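Local coordinates for cell-binding factor 2 (Campylobacter jejuni, PDB 3RFW), which acts as a SurA-like periplasmic chaperone with a PpiC-type isomerase domain and probably catalyses cis-trans isomerisation of peptidyl-proline bonds in proteins, at the interface of chains A and B. Coordinates in Å, arbitrary orientation; residue numbers count along the deposited sequence, not the author numbering. Chains: chain A/B, Cell-binding factor 2.

The interface of chains A and B. Residues chain A 5-8; chain B 247-249.
A:Asn7 meets B:Lys248 through backbone and side chain, a worked example of how a hairpin turn can meet the main chain of a partner subunit. B:Lys248 is not modelled beyond CB, so the contact described is with its main chain. With A:Gly8, A:Asn7 forms a type I'-like Asn-Gly turn between strands 2-6 and 9-12. The backbone N of A:Asn7 donates to the carbonyl O of B:Lys248 at 2.7 Å, tilted 22° from the carbonyl plane. From CB the A:Asn7 side chain swings back beside its own N (chi1 -63°), bringing the amide alongside B:Lys248. CG of A:Asn7 lies 3.9 Å from B:Lys248 N. The tip then divides: OD1 of A:Asn7 lies loosely near the methyl CB of B:Ala247, at 4.1 Å. ND2 of A:Asn7 is 3.6 Å from B:Ala247 CA. ND2 of A:Asn7 sits 2.8 Å from B:Lys248 N. Two N-H groups would face each other there, so the modelled amide orientation is doubtful; turned over, its oxygen could accept from that backbone N-H.

The carbonyl O of B:Lys248 has a second partner, a water 2.7 Å away. That water also bonds to hydroxyl OG1 of A:Thr5 and backbone N of A:Gly8, linking the end of strand 2-6 and the turn itself to chain B. Next to it, A:Val6 and B:Val249 form an antiparallel bridge. The patch thus joins the N-terminal hairpin of one copy to C-terminal strand 249-251 of the other; with its two-fold twin it may stabilise an intertwined dimer.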
loop_
_atom_site.group_PDB
_atom_site.type_symbol
_atom_site.label_atom_id
_atom_site.label_comp_id
_atom_site.label_asym_id
_atom_site.label_seq_id
_atom_site.Cartn_x
_atom_site.Cartn_y
_atom_site.Cartn_z
ATOM N N THR A 5 -24.124 -33.593 -15.918
ATOM C CA THR A 5 -23.379 -34.746 -16.407
ATOM C C THR A 5 -22.530 -34.206 -17.515
ATOM O O THR A 5 -22.912 -33.256 -18.196
ATOM C CB THR A 5 -24.302 -35.878 -16.994
ATOM O OG1 THR A 5 -24.963 -35.396 -18.175
ATOM C CG2 THR A 5 -25.363 -36.321 -15.981
ATOM N N VAL A 6 -21.359 -34.786 -17.678
ATOM C CA VAL A 6 -20.417 -34.376 -18.696
ATOM C C VAL A 6 -19.939 -35.628 -19.369
ATOM O O VAL A 6 -19.336 -36.481 -18.718
ATOM C CB VAL A 6 -19.185 -33.696 -18.087
ATOM C CG1 VAL A 6 -18.211 -33.275 -19.218
ATOM C CG2 VAL A 6 -19.593 -32.457 -17.283
ATOM N N ASN A 7 -20.218 -35.743 -20.670
ATOM C CA ASN A 7 -20.042 -36.980 -21.428
ATOM C C ASN A 7 -20.596 -38.212 -20.715
ATOM O O ASN A 7 -20.014 -39.281 -20.781
ATOM C CB ASN A 7 -18.579 -37.185 -21.806
ATOM C CG ASN A 7 -18.048 -36.091 -22.721
ATOM O OD1 ASN A 7 -16.859 -35.733 -22.684
ATOM N ND2 ASN A 7 -18.902 -35.605 -23.589
ATOM N N GLY A 8 -21.723 -38.062 -20.030
ATOM C CA GLY A 8 -22.297 -39.179 -19.261
ATOM C C GLY A 8 -21.999 -39.212 -17.762
ATOM O O GLY A 8 -22.762 -39.795 -16.985
ATOM N N ALA B 247 -17.596 -31.409 -25.620
ATOM C CA ALA B 247 -18.170 -32.272 -24.591
ATOM C C ALA B 247 -19.677 -32.246 -24.716
ATOM O O ALA B 247 -20.228 -31.234 -25.074
ATOM C CB ALA B 247 -17.777 -31.782 -23.170
ATOM N N LYS B 248 -20.319 -33.317 -24.270
ATOM C CA LYS B 248 -21.748 -33.362 -24.087
ATOM C C LYS B 248 -22.128 -33.099 -22.633
ATOM O O LYS B 248 -21.919 -33.951 -21.746
ATOM C CB LYS B 248 -22.286 -34.733 -24.515
ATOM N N VAL B 249 -22.773 -31.955 -22.426
ATOM C CA VAL B 249 -23.029 -31.379 -21.121
ATOM C C VAL B 249 -24.528 -31.216 -20.860
ATOM O O VAL B 249 -25.207 -30.525 -21.592
ATOM C CB VAL B 249 -22.333 -30.004 -21.016
ATOM C CG1 VAL B 249 -22.749 -29.284 -19.720
ATOM C CG2 VAL B 249 -20.803 -30.171 -21.088
HETATM O O HOH W 1 -23.559 -35.566 -20.379
#